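PDB 2OUA: serine protease, which probably cleaves peptide bonds within protein chains as a secreted serine endopeptidase of the chymotrypsin (S1) family, the chain being its protease domain. Local coordinates for residues Gly104-Trp109 and Pro140-Gly145; Ala62-Gly67 and Trp182-Arg187; Ser55-Asn60 and Gly126-Leu131; Ala94-Gln99 and Gly112-Arg117; Asp2-Leu7 and Thr72-Val77. All coordinates share one frame; numbering follows the deposited sequence.

Contact 1: Gly104-Trp109 and Pro140-Gly145; sequences GSTTGW and PGDSGG. With AES (4-(2-aminoethyl)benzenesulfonyl fluoride), chain E.
Asp142 pushes its carboxylate into the turn 104-107, and both oxygens are gripped there. OD1 takes two backbone donors, Thr106 N nearly head-on at 2.9 Å and Thr107 N through its syn lone pair at 3.1 Å, the latter bond almost straight (169°). OD2 receives the hydroxyl of Thr107, OG1 lying 2.6 Å away and 30° out of the carboxylate plane; Glu139 N is a further partner of OD2. A chi1 of 59° turns OG1 of Thr107 to the acid. This is the tight part of the contact: the carboxylate is buried, and Gly104 C comes to 3.2 Å from Asp142 OD1. Toward solvent the fit slackens. Thr106 OG1 still donates to Pro140 O at 2.7 Å, but Pro140 directs CB away from this turn, and its CG lies 3.8 Å from C4 of the bound inhibitor. Ser105 OG makes no more than a weak approach to Gly141 O, and Arg14 is its stronger partner. Next to Asp142 stands Ser143, predicted to be the nucleophile of the charge relay. Its OG lies 2.6 Å from the inhibitor sulfur, doubtful as a non-bonded distance and consistent with a probable sulfonyl adduct. The bonds to Asp142 would therefore fix the backbone leading into the reactive serine, while two N-H groups and a hydroxyl probably stabilise the buried carboxylate as an anion.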
# COMPACT_ATOMS: atom_id res chain seq x y z
N GLY A 104 3.87 6.63 -3.82
CA GLY A 104 4.34 5.55 -4.68
C GLY A 104 5.75 5.80 -5.16
O GLY A 104 6.16 6.96 -5.30
N SER A 105 6.50 4.74 -5.44
CA SER A 105 7.89 4.89 -5.87
C SER A 105 8.12 5.39 -7.30
O SER A 105 9.24 5.75 -7.66
CB SER A 105 8.66 3.58 -5.65
OG SER A 105 8.16 2.54 -6.46
N THR A 106 7.07 5.40 -8.13
CA THR A 106 7.23 5.88 -9.50
C THR A 106 6.90 7.36 -9.64
O THR A 106 7.72 8.15 -10.13
CB THR A 106 6.34 5.08 -10.49
OG1 THR A 106 6.77 3.72 -10.53
CG2 THR A 106 6.45 5.68 -11.90
N THR A 107 5.70 7.75 -9.21
CA THR A 107 5.24 9.13 -9.34
C THR A 107 5.40 9.98 -8.09
O THR A 107 5.43 11.21 -8.18
CB THR A 107 3.76 9.16 -9.72
OG1 THR A 107 3.00 8.47 -8.72
CG2 THR A 107 3.54 8.49 -11.07
N GLY A 108 5.50 9.35 -6.94
CA GLY A 108 5.66 10.11 -5.72
C GLY A 108 4.40 10.28 -4.89
O GLY A 108 3.62 9.33 -4.70
N TRP A 109 4.19 11.50 -4.42
CA TRP A 109 3.06 11.85 -3.55
C TRP A 109 1.99 12.69 -4.24
O TRP A 109 2.23 13.82 -4.63
CB TRP A 109 3.64 12.58 -2.33
CG TRP A 109 2.68 13.16 -1.33
CD1 TRP A 109 2.23 14.45 -1.29
CD2 TRP A 109 2.16 12.51 -0.17
NE1 TRP A 109 1.46 14.65 -0.16
CE2 TRP A 109 1.40 13.47 0.54
CE3 TRP A 109 2.25 11.21 0.34
CZ2 TRP A 109 0.75 13.17 1.74
CZ3 TRP A 109 1.60 10.91 1.54
CH2 TRP A 109 0.86 11.89 2.23
N PRO A 140 2.41 2.51 -13.08
CA PRO A 140 3.10 1.26 -12.76
C PRO A 140 4.31 1.51 -11.87
O PRO A 140 5.15 2.36 -12.17
CB PRO A 140 3.47 0.72 -14.13
CG PRO A 140 2.31 1.15 -14.97
CD PRO A 140 2.11 2.60 -14.52
N GLY A 141 4.38 0.76 -10.77
CA GLY A 141 5.47 0.92 -9.83
C GLY A 141 4.92 1.46 -8.52
O GLY A 141 5.47 1.20 -7.45
N ASP A 142 3.84 2.23 -8.61
CA ASP A 142 3.20 2.81 -7.43
C ASP A 142 2.38 1.77 -6.67
O ASP A 142 2.01 1.99 -5.51
CB ASP A 142 2.27 3.97 -7.82
CG ASP A 142 3.02 5.20 -8.31
OD1 ASP A 142 4.18 5.42 -7.89
OD2 ASP A 142 2.42 5.98 -9.09
N SER A 143 2.08 0.65 -7.32
CA SER A 143 1.30 -0.44 -6.72
C SER A 143 1.75 -0.80 -5.32
O SER A 143 2.95 -0.90 -5.06
CB SER A 143 1.37 -1.70 -7.58
OG SER A 143 0.84 -1.49 -8.87
N GLY A 144 0.79 -1.03 -4.43
CA GLY A 144 1.09 -1.40 -3.07
C GLY A 144 1.37 -0.21 -2.17
O GLY A 144 1.42 -0.35 -0.95
N GLY A 145 1.55 0.96 -2.78
CA GLY A 145 1.84 2.18 -2.05
C GLY A 145 0.79 2.61 -1.05
O GLY A 145 -0.36 2.18 -1.10
C3 AES E . -0.89 -0.41 -13.36
C2 AES E . -0.66 -0.48 -11.99
C1 AES E . -0.84 0.65 -11.19
S AES E . -0.61 0.55 -9.46
O1S AES E . -0.22 1.90 -8.94
O2S AES E . -1.89 0.12 -8.81
C6 AES E . -1.24 1.85 -11.77
C5 AES E . -1.46 1.92 -13.15
C4 AES E . -1.29 0.79 -13.94
C7 AES E . -1.55 0.86 -15.45
C8 AES E . -3.01 1.18 -15.76
N8 AES E . -3.89 0.14 -15.20

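Contact 2: Ala62-Gly67 and Trp182-Arg187; sequences AAFVRG and WNLRLR
In the N-terminal barrel of this chymotrypsin-like protease, strand 62-69 is covered by the chain that leaves the C-terminal helix 176-181. No hydrogen bond joins the two segments; side chains make the contact. The indole of Trp182 comes edge-on to the strand. Its CH2 corner lies 3.5 Å from Ala62 O and 3.7 Å from the methyl CB of Ala62, and CZ3 reaches to 3.6 Å from Ala63 N, the peptide between the two alanines lying at the ring edge near its plane. Two residues on, Leu184 covers the ring of Phe64. Its CD2 methyl stands almost exactly above the ring centre, 4.0 Å from the centroid and only 6° off the normal, a CH-pi contact, while the other branch, CD1, packs against Phe64 CD1 at 3.8 Å. Phe64 CG is anti to the backbone N (chi1 176°), which places one ring face against Leu184. Between the tryptophan and the leucine, Asn183 takes positive phi as the C-prime residue of a Schellman motif that ends the helix. On either side of Asn183 in the sequence, Trp182 and Leu184 both direct CB toward the strand. Val31 of strand 28-32 touches both Phe64 and Leu184, extending the apolar cluster. A C-terminal helix whose exit packs back on the N-terminal barrel is typical of the chymotrypsin fold, and here it covers the strand that directly follows Asp61 of the predicted charge relay.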
# COMPACT_ATOMS: atom_id res chain seq x y z
N ALA A 62 -4.42 -7.79 -1.61
CA ALA A 62 -3.74 -7.55 -0.35
C ALA A 62 -2.59 -8.50 -0.10
O ALA A 62 -2.58 -9.64 -0.56
CB ALA A 62 -4.75 -7.65 0.78
N ALA A 63 -1.61 -8.04 0.67
CA ALA A 63 -0.47 -8.88 0.97
C ALA A 63 0.32 -8.35 2.16
O ALA A 63 0.24 -7.17 2.51
CB ALA A 63 0.45 -8.97 -0.25
N PHE A 64 1.06 -9.26 2.79
CA PHE A 64 1.91 -8.89 3.92
C PHE A 64 3.27 -9.51 3.64
O PHE A 64 3.38 -10.72 3.43
CB PHE A 64 1.38 -9.44 5.25
CG PHE A 64 2.31 -9.16 6.41
CD1 PHE A 64 2.51 -7.86 6.87
CD2 PHE A 64 3.03 -10.20 7.02
CE1 PHE A 64 3.41 -7.59 7.91
CE2 PHE A 64 3.93 -9.94 8.06
CZ PHE A 64 4.12 -8.64 8.50
N VAL A 65 4.29 -8.67 3.62
CA VAL A 65 5.65 -9.12 3.39
C VAL A 65 6.33 -9.16 4.75
O VAL A 65 6.35 -8.15 5.46
CB VAL A 65 6.41 -8.15 2.47
CG1 VAL A 65 7.89 -8.53 2.42
CG2 VAL A 65 5.81 -8.18 1.07
N ARG A 66 6.88 -10.32 5.11
CA ARG A 66 7.57 -10.49 6.38
C ARG A 66 9.07 -10.32 6.16
O ARG A 66 9.65 -10.92 5.25
CB ARG A 66 7.28 -11.88 6.95
CG ARG A 66 8.27 -12.34 8.01
CD ARG A 66 7.89 -13.72 8.53
NE ARG A 66 8.94 -14.30 9.37
CZ ARG A 66 10.05 -14.85 8.90
NH1 ARG A 66 10.27 -14.90 7.60
NH2 ARG A 66 10.95 -15.35 9.74
N GLY A 67 9.70 -9.48 6.98
CA GLY A 67 11.13 -9.27 6.83
C GLY A 67 11.91 -10.46 7.34
O GLY A 67 11.58 -11.02 8.38
N TRP A 182 -5.52 -10.93 9.04
CA TRP A 182 -4.22 -11.55 9.26
C TRP A 182 -3.56 -11.24 10.59
O TRP A 182 -2.37 -11.50 10.77
CB TRP A 182 -3.28 -11.17 8.10
CG TRP A 182 -3.78 -11.65 6.76
CD1 TRP A 182 -4.52 -12.77 6.51
CD2 TRP A 182 -3.50 -11.05 5.49
NE1 TRP A 182 -4.72 -12.91 5.16
CE2 TRP A 182 -4.10 -11.87 4.51
CE3 TRP A 182 -2.79 -9.92 5.08
CZ2 TRP A 182 -4.02 -11.58 3.14
CZ3 TRP A 182 -2.71 -9.63 3.72
CH2 TRP A 182 -3.33 -10.46 2.76
N ASN A 183 -4.33 -10.68 11.52
CA ASN A 183 -3.82 -10.35 12.85
C ASN A 183 -2.51 -9.58 12.80
O ASN A 183 -1.49 -10.01 13.36
CB ASN A 183 -3.63 -11.64 13.65
CG ASN A 183 -4.88 -12.52 13.65
OD1 ASN A 183 -5.95 -12.09 14.07
ND2 ASN A 183 -4.74 -13.75 13.16
N LEU A 184 -2.54 -8.43 12.14
CA LEU A 184 -1.36 -7.59 12.00
C LEU A 184 -1.52 -6.32 12.83
O LEU A 184 -2.64 -5.88 13.10
CB LEU A 184 -1.16 -7.20 10.53
CG LEU A 184 -1.15 -8.34 9.52
CD1 LEU A 184 -1.05 -7.77 8.11
CD2 LEU A 184 0.02 -9.28 9.81
N ARG A 185 -0.39 -5.74 13.23
CA ARG A 185 -0.41 -4.52 14.03
C ARG A 185 0.37 -3.44 13.28
O ARG A 185 1.57 -3.57 13.03
CB ARG A 185 0.21 -4.77 15.41
N LEU A 186 -0.33 -2.37 12.93
CA LEU A 186 0.25 -1.24 12.22
C LEU A 186 1.29 -0.57 13.12
O LEU A 186 1.07 -0.41 14.32
CB LEU A 186 -0.86 -0.25 11.87
CG LEU A 186 -0.62 0.83 10.82
CD1 LEU A 186 -0.38 0.19 9.47
CD2 LEU A 186 -1.84 1.75 10.76
N ARG A 187 2.43 -0.19 12.55
CA ARG A 187 3.47 0.48 13.33
C ARG A 187 3.06 1.95 13.51
O ARG A 187 2.89 2.68 12.53
CB ARG A 187 4.81 0.41 12.61
CG ARG A 187 5.98 0.99 13.40
CD ARG A 187 6.38 0.08 14.55
NE ARG A 187 7.50 0.62 15.32
CZ ARG A 187 8.37 -0.12 15.99
NH1 ARG A 187 8.25 -1.44 16.00
NH2 ARG A 187 9.37 0.46 16.66

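Contact 3: Ser55-Asn60 and Gly126-Leu131; sequences SVFPGN and GTVHSL
Val128 spreads its two methyls over the loop 57-60, where a single beta bridge, Gly59 with Val128, ties the N-terminal half of the chymotrypsin-like fold to the hairpin formed by strands 119-123 and 126-129. Phe57 and Val128 cross at about a right angle, ring atom CE1 meeting CG2 at 3.8 Å. CG1, anti to the backbone N of Val128 (chi1 178°), turns instead to Asn60 C at 3.6 Å. Pro58 follows a cis peptide bond and brings CB to 3.4 Å from Thr127 O. That same oxygen accepts Gly59 N at 2.9 Å, and Gly59 O in turn receives His129 N at 2.8 Å. The Asn60 amide stands steeply to the imidazole of His129, the planes 73° apart, with OD1 near CE1. Phe57 also meets His35 edge-to-face, which places the loop carrying the bridge beside the predicted charge relay. ND1 of His129 donates to Ser130 OG in the ring plane, which would fix the imidazole's rotation with one face over Gly59 O, 3.2 Å from the ring plane and displaced toward the CD2 rim.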
# COMPACT_ATOMS: atom_id res chain seq x y z
N SER A 55 -0.83 -13.34 0.73
CA SER A 55 -1.12 -12.67 -0.53
C SER A 55 -2.40 -13.19 -1.14
O SER A 55 -2.59 -14.40 -1.26
CB SER A 55 0.02 -12.85 -1.53
OG SER A 55 -0.25 -12.11 -2.73
N VAL A 56 -3.28 -12.27 -1.51
CA VAL A 56 -4.55 -12.62 -2.14
C VAL A 56 -4.83 -11.64 -3.27
O VAL A 56 -4.99 -10.43 -3.04
CB VAL A 56 -5.73 -12.56 -1.14
CG1 VAL A 56 -7.04 -12.84 -1.88
CG2 VAL A 56 -5.53 -13.59 -0.03
N PHE A 57 -4.86 -12.17 -4.48
CA PHE A 57 -5.12 -11.40 -5.70
C PHE A 57 -5.32 -12.41 -6.83
O PHE A 57 -4.51 -13.32 -6.98
CB PHE A 57 -3.93 -10.50 -6.04
CG PHE A 57 -4.07 -9.82 -7.38
CD1 PHE A 57 -4.87 -8.68 -7.52
CD2 PHE A 57 -3.44 -10.34 -8.51
CE1 PHE A 57 -5.04 -8.08 -8.77
CE2 PHE A 57 -3.60 -9.74 -9.76
CZ PHE A 57 -4.41 -8.61 -9.89
N PRO A 58 -6.40 -12.27 -7.62
CA PRO A 58 -7.47 -11.27 -7.60
C PRO A 58 -8.42 -11.48 -6.42
O PRO A 58 -8.04 -12.06 -5.41
CB PRO A 58 -8.20 -11.50 -8.93
CG PRO A 58 -7.22 -12.26 -9.77
CD PRO A 58 -6.55 -13.16 -8.79
N GLY A 59 -9.67 -11.04 -6.57
CA GLY A 59 -10.64 -11.17 -5.49
C GLY A 59 -10.41 -9.98 -4.59
O GLY A 59 -11.23 -9.07 -4.51
N ASN A 60 -9.28 -10.02 -3.89
CA ASN A 60 -8.86 -8.92 -3.03
C ASN A 60 -7.55 -8.53 -3.70
O ASN A 60 -7.23 -9.05 -4.78
CB ASN A 60 -8.58 -9.41 -1.60
CG ASN A 60 -9.80 -9.99 -0.92
OD1 ASN A 60 -10.83 -9.32 -0.76
ND2 ASN A 60 -9.71 -11.25 -0.51
N GLY A 126 -8.14 -10.46 -13.62
CA GLY A 126 -9.40 -10.83 -13.02
C GLY A 126 -10.04 -9.68 -12.27
O GLY A 126 -9.55 -8.55 -12.31
N THR A 127 -11.14 -9.97 -11.57
CA THR A 127 -11.84 -8.93 -10.83
C THR A 127 -11.44 -8.87 -9.37
O THR A 127 -11.13 -9.88 -8.75
CB THR A 127 -13.36 -9.14 -10.89
OG1 THR A 127 -13.69 -10.39 -10.26
CG2 THR A 127 -13.84 -9.17 -12.33
N VAL A 128 -11.44 -7.65 -8.83
CA VAL A 128 -11.10 -7.42 -7.44
C VAL A 128 -12.25 -6.59 -6.86
O VAL A 128 -12.63 -5.57 -7.44
CB VAL A 128 -9.78 -6.63 -7.29
CG1 VAL A 128 -9.49 -6.36 -5.81
CG2 VAL A 128 -8.64 -7.43 -7.91
N HIS A 129 -12.79 -7.03 -5.74
CA HIS A 129 -13.91 -6.32 -5.11
C HIS A 129 -13.54 -5.63 -3.81
O HIS A 129 -12.39 -5.72 -3.35
CB HIS A 129 -15.04 -7.31 -4.85
CG HIS A 129 -14.64 -8.45 -3.96
ND1 HIS A 129 -14.50 -8.32 -2.60
CD2 HIS A 129 -14.33 -9.74 -4.25
CE1 HIS A 129 -14.12 -9.47 -2.08
NE2 HIS A 129 -14.01 -10.35 -3.06
N SER A 130 -14.51 -4.93 -3.23
CA SER A 130 -14.35 -4.21 -1.96
C SER A 130 -13.35 -3.06 -1.99
O SER A 130 -12.97 -2.55 -0.93
CB SER A 130 -13.96 -5.18 -0.85
OG SER A 130 -14.94 -6.18 -0.68
N LEU A 131 -12.94 -2.63 -3.18
CA LEU A 131 -11.98 -1.55 -3.29
C LEU A 131 -12.60 -0.17 -3.09
O LEU A 131 -13.81 0.00 -3.18
CB LEU A 131 -11.28 -1.59 -4.65
CG LEU A 131 -10.52 -2.88 -4.98
CD1 LEU A 131 -9.83 -2.71 -6.32
CD2 LEU A 131 -9.49 -3.17 -3.88

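Contact 4: Ala94-Gln99 and Gly112-Arg117; sequences APIGSQ and GTIQAR. With SO4 (sulfate ion), chain D.
Arg117 sets its guanidinium edge against the carbonyl of Ala94. NH2 gives the stronger bond, 2.7 Å to Ala94 O, lying in the carbonyl plane; NH1 reaches the same oxygen at 3.0 Å, but the bond is bent and weak. The side chains of Ile96 and Arg117 run antiparallel alongside each other, with Ile96 CD1 3.7 Å from Arg117 NH1. The CD1 methyl of Ile96 also touches Ile114 CG2, a methyl that itself lies over one face of the guanidinium, toward its rim. The other arm of Ile114 runs inward: CG1 is anti to the carbonyl carbon (chi1 -66°), and from it CD1 extends to Ala94 CB at 3.7 Å. Beneath the side chains the backbones are tied by two nearly straight bonds, Gly97 N to Ile114 O at 2.8 Å and Ile114 N to Ser98 O at 3.0 Å. Residues 95-98 form a type II beta turn with Gly97 at positive phi, and the turn leads into an antiparallel, non-hydrogen-bonded pair of Gln99 with Thr113. Strands 99-104 and 108-116 are neighbours in the six-stranded C-terminal barrel of the chymotrypsin fold, and the turn carries their backbone pairing on past Gln99, at the protein surface. Farther out, NE of Arg117 forms a salt bridge to Glu174, consistent with the guanidinium being held toward Ala94. On the solvent side a sulfate ion, probably from the crystallisation liquor, accepts Ile96 N through its O2 atom at 2.8 Å, and the same oxygen lies near the guanidinium plane, closest to NH1.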
# COMPACT_ATOMS: atom_id res chain seq x y z
N ALA A 94 -11.43 7.06 7.03
CA ALA A 94 -11.82 8.41 6.66
C ALA A 94 -13.15 8.36 5.91
O ALA A 94 -13.42 7.42 5.17
CB ALA A 94 -10.74 9.04 5.77
N PRO A 95 -14.00 9.38 6.11
CA PRO A 95 -15.30 9.41 5.44
C PRO A 95 -15.22 9.68 3.95
O PRO A 95 -14.24 10.25 3.46
CB PRO A 95 -16.03 10.54 6.17
CG PRO A 95 -14.91 11.51 6.43
CD PRO A 95 -13.82 10.58 6.95
N ILE A 96 -16.25 9.27 3.22
CA ILE A 96 -16.32 9.53 1.79
C ILE A 96 -16.26 11.05 1.71
O ILE A 96 -16.85 11.74 2.54
CB ILE A 96 -17.67 9.05 1.21
CG1 ILE A 96 -17.76 7.52 1.29
CG2 ILE A 96 -17.83 9.55 -0.22
CD1 ILE A 96 -16.71 6.80 0.48
N GLY A 97 -15.54 11.57 0.72
CA GLY A 97 -15.43 13.01 0.59
C GLY A 97 -14.16 13.55 1.23
O GLY A 97 -13.75 14.67 0.96
N SER A 98 -13.55 12.75 2.09
CA SER A 98 -12.32 13.15 2.77
C SER A 98 -11.15 13.23 1.80
O SER A 98 -11.12 12.55 0.77
CB SER A 98 -11.98 12.14 3.87
OG SER A 98 -10.66 12.36 4.37
N GLN A 99 -10.17 14.08 2.11
CA GLN A 99 -9.00 14.17 1.25
C GLN A 99 -8.17 12.93 1.59
O GLN A 99 -8.28 12.39 2.69
CB GLN A 99 -8.19 15.44 1.56
CG GLN A 99 -8.97 16.74 1.38
CD GLN A 99 -8.09 17.97 1.46
OE1 GLN A 99 -7.35 18.16 2.43
NE2 GLN A 99 -8.15 18.81 0.44
N GLY A 112 -5.96 13.48 -3.43
CA GLY A 112 -7.25 13.60 -4.06
C GLY A 112 -8.36 13.41 -3.05
O GLY A 112 -8.20 13.73 -1.87
N THR A 113 -9.48 12.85 -3.51
CA THR A 113 -10.65 12.63 -2.68
C THR A 113 -11.12 11.18 -2.67
O THR A 113 -11.04 10.49 -3.68
CB THR A 113 -11.82 13.51 -3.18
OG1 THR A 113 -11.44 14.89 -3.13
CG2 THR A 113 -13.06 13.29 -2.33
N ILE A 114 -11.61 10.72 -1.52
CA ILE A 114 -12.14 9.36 -1.41
C ILE A 114 -13.55 9.49 -2.00
O ILE A 114 -14.41 10.17 -1.43
CB ILE A 114 -12.22 8.90 0.06
CG1 ILE A 114 -10.80 8.77 0.63
CG2 ILE A 114 -12.95 7.56 0.15
CD1 ILE A 114 -10.76 8.42 2.12
N GLN A 115 -13.77 8.84 -3.13
CA GLN A 115 -15.05 8.95 -3.83
C GLN A 115 -16.12 7.91 -3.52
O GLN A 115 -17.30 8.25 -3.41
CB GLN A 115 -14.79 8.98 -5.34
CG GLN A 115 -13.89 10.14 -5.77
CD GLN A 115 -13.59 10.15 -7.26
OE1 GLN A 115 -13.22 9.13 -7.84
NE2 GLN A 115 -13.74 11.32 -7.88
N ALA A 116 -15.72 6.65 -3.39
CA ALA A 116 -16.69 5.60 -3.11
C ALA A 116 -16.01 4.34 -2.63
O ALA A 116 -14.85 4.09 -2.95
CB ALA A 116 -17.50 5.30 -4.37
N ARG A 117 -16.74 3.55 -1.85
CA ARG A 117 -16.22 2.29 -1.33
C ARG A 117 -17.01 1.13 -1.93
O ARG A 117 -17.97 1.34 -2.67
CB ARG A 117 -16.30 2.25 0.20
CG ARG A 117 -15.38 3.26 0.89
CD ARG A 117 -15.07 2.87 2.33
NE ARG A 117 -13.86 3.55 2.81
CZ ARG A 117 -13.85 4.78 3.33
NH1 ARG A 117 -14.98 5.46 3.47
NH2 ARG A 117 -12.69 5.33 3.68
S SO4 D . -19.01 7.68 5.10
O1 SO4 D . -18.67 8.28 6.40
O2 SO4 D . -17.78 7.21 4.44
O3 SO4 D . -19.94 6.55 5.31
O4 SO4 D . -19.66 8.69 4.24

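Contact 5: Asp2-Leu7 and Thr72-Val77; sequences DIIGGL and TLTNLV
Hydrogen bonds tie Asp2-Gly5 to residues 72-77 at three points. Ile3 N donates to Thr72 O at 2.7 Å in a nearly straight bond (170°), and Gly5 N donates to Leu76 O at 2.8 Å. Between them the hydroxyl of Thr74 takes over: OG1 gives its proton to Ile3 O at 2.8 Å, coming from above the carbonyl plane. OG1 sits between the backbone N and the carbonyl carbon of Thr74 (chi1 76°), where it also accepts Leu76 N at 3.2 Å, forming an ST turn, and CG1 of Ile4 lies against it. Where segment 72-77 turns a corner at Asn75, the hydroxyl thus appears to take the place of the regular backbone bond, from Thr74 N to Ile3 O, which is long and weak here. The element as a whole is a small parallel pairing within the N-terminal half of the protease, the weakly bonded strand 2-5 running beside strand 72-74. Two apolar pairs accompany it. Ile3 and Leu73 lie side by side and point the same way, CG1 to CD2 at 3.8 Å, and both touch Ala20 of strand 14-22. Ile4 CG2 reaches Leu76 CB at 4.2 Å. At the exposed end, Asp2 and Thr72 are also parallel neighbours, with OD1 of Asp2 3.4 Å from Thr72 CG2. A water donates to that carboxylate oxygen and makes a weak bond with Thr72 OG1.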
# COMPACT_ATOMS: atom_id res chain seq x y z
N ASP A 2 15.05 0.93 6.50
CA ASP A 2 13.88 1.49 7.17
C ASP A 2 12.64 1.25 6.33
O ASP A 2 12.57 1.65 5.17
CB ASP A 2 14.04 3.00 7.40
CG ASP A 2 15.08 3.31 8.47
OD1 ASP A 2 15.41 2.42 9.27
OD2 ASP A 2 15.55 4.48 8.51
N ILE A 3 11.65 0.58 6.92
CA ILE A 3 10.40 0.30 6.22
C ILE A 3 9.51 1.53 6.33
O ILE A 3 8.92 1.80 7.38
CB ILE A 3 9.70 -0.93 6.83
CG1 ILE A 3 10.67 -2.12 6.83
CG2 ILE A 3 8.45 -1.28 6.03
CD1 ILE A 3 11.25 -2.45 5.46
N ILE A 4 9.45 2.28 5.23
CA ILE A 4 8.69 3.52 5.15
C ILE A 4 7.67 3.41 4.02
O ILE A 4 8.00 2.93 2.94
CB ILE A 4 9.64 4.70 4.86
CG1 ILE A 4 10.59 4.90 6.05
CG2 ILE A 4 8.85 5.97 4.56
CD1 ILE A 4 11.67 5.93 5.81
N GLY A 5 6.45 3.87 4.28
CA GLY A 5 5.41 3.80 3.26
C GLY A 5 5.78 4.51 1.97
O GLY A 5 6.36 5.60 2.00
N GLY A 6 5.45 3.89 0.85
CA GLY A 6 5.73 4.49 -0.45
C GLY A 6 7.08 4.16 -1.07
O GLY A 6 7.28 4.41 -2.26
N LEU A 7 8.00 3.61 -0.29
CA LEU A 7 9.32 3.29 -0.82
C LEU A 7 9.29 2.07 -1.73
O LEU A 7 8.48 1.17 -1.57
CB LEU A 7 10.32 3.05 0.32
CG LEU A 7 10.59 4.24 1.25
CD1 LEU A 7 11.74 3.89 2.18
CD2 LEU A 7 10.92 5.49 0.43
N THR A 72 13.75 -2.53 9.52
CA THR A 72 13.58 -1.62 10.65
C THR A 72 12.29 -0.86 10.40
O THR A 72 12.20 -0.08 9.46
CB THR A 72 14.74 -0.61 10.75
OG1 THR A 72 15.96 -1.32 11.02
CG2 THR A 72 14.48 0.38 11.87
N LEU A 73 11.29 -1.09 11.24
CA LEU A 73 9.99 -0.45 11.06
C LEU A 73 9.95 1.01 11.49
O LEU A 73 10.70 1.44 12.37
CB LEU A 73 8.90 -1.22 11.80
CG LEU A 73 8.77 -2.71 11.50
CD1 LEU A 73 7.54 -3.26 12.20
CD2 LEU A 73 8.66 -2.94 10.00
N THR A 74 9.07 1.77 10.83
CA THR A 74 8.87 3.18 11.14
C THR A 74 7.37 3.42 11.02
O THR A 74 6.64 2.55 10.52
CB THR A 74 9.56 4.12 10.12
OG1 THR A 74 8.80 4.16 8.91
CG2 THR A 74 10.98 3.65 9.82
N ASN A 75 6.90 4.57 11.49
CA ASN A 75 5.49 4.89 11.38
C ASN A 75 5.41 6.05 10.38
O ASN A 75 4.59 6.95 10.51
CB ASN A 75 4.91 5.31 12.74
CG ASN A 75 5.31 6.72 13.14
OD1 ASN A 75 6.46 7.11 13.01
ND2 ASN A 75 4.34 7.48 13.66
N LEU A 76 6.27 5.99 9.37
CA LEU A 76 6.34 7.03 8.36
C LEU A 76 5.91 6.62 6.95
O LEU A 76 5.93 5.44 6.59
CB LEU A 76 7.78 7.56 8.27
CG LEU A 76 8.44 8.04 9.56
CD1 LEU A 76 9.89 8.43 9.27
CD2 LEU A 76 7.67 9.22 10.13
N VAL A 77 5.54 7.63 6.17
CA VAL A 77 5.14 7.49 4.78
C VAL A 77 5.82 8.64 4.05
O VAL A 77 5.65 9.80 4.43
CB VAL A 77 3.61 7.61 4.59
CG1 VAL A 77 3.25 7.63 3.09
CG2 VAL A 77 2.91 6.46 5.29
O HOH W 1 17.67 0.18 8.60

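How the contacts relate
Contact 1 holds the loop with Ser143, beside the bound inhibitor, and the other predicted charge-relay residues are approached from contacts 2 and 3: Asp61 falls between their segments 55-60 and 62-67, and His35 adjoins contact 3. These two meet directly, Ala62 O lying 2.9 Å from Val56 N as a probable hydrogen bond between adjoining strands. Their centres are each about 19 Å from that of contact 1. Contact 5 bridges elsewhere, packing Val77 CG1 on Trp109 CZ3 of contact 1 at 4.0 Å and Thr74 O on Arg187 CG of contact 2 at 3.3 Å. Contact 4, about 19 Å from contact 1 between centres, shares strand 108-116 with it and lies away from the predicted active site.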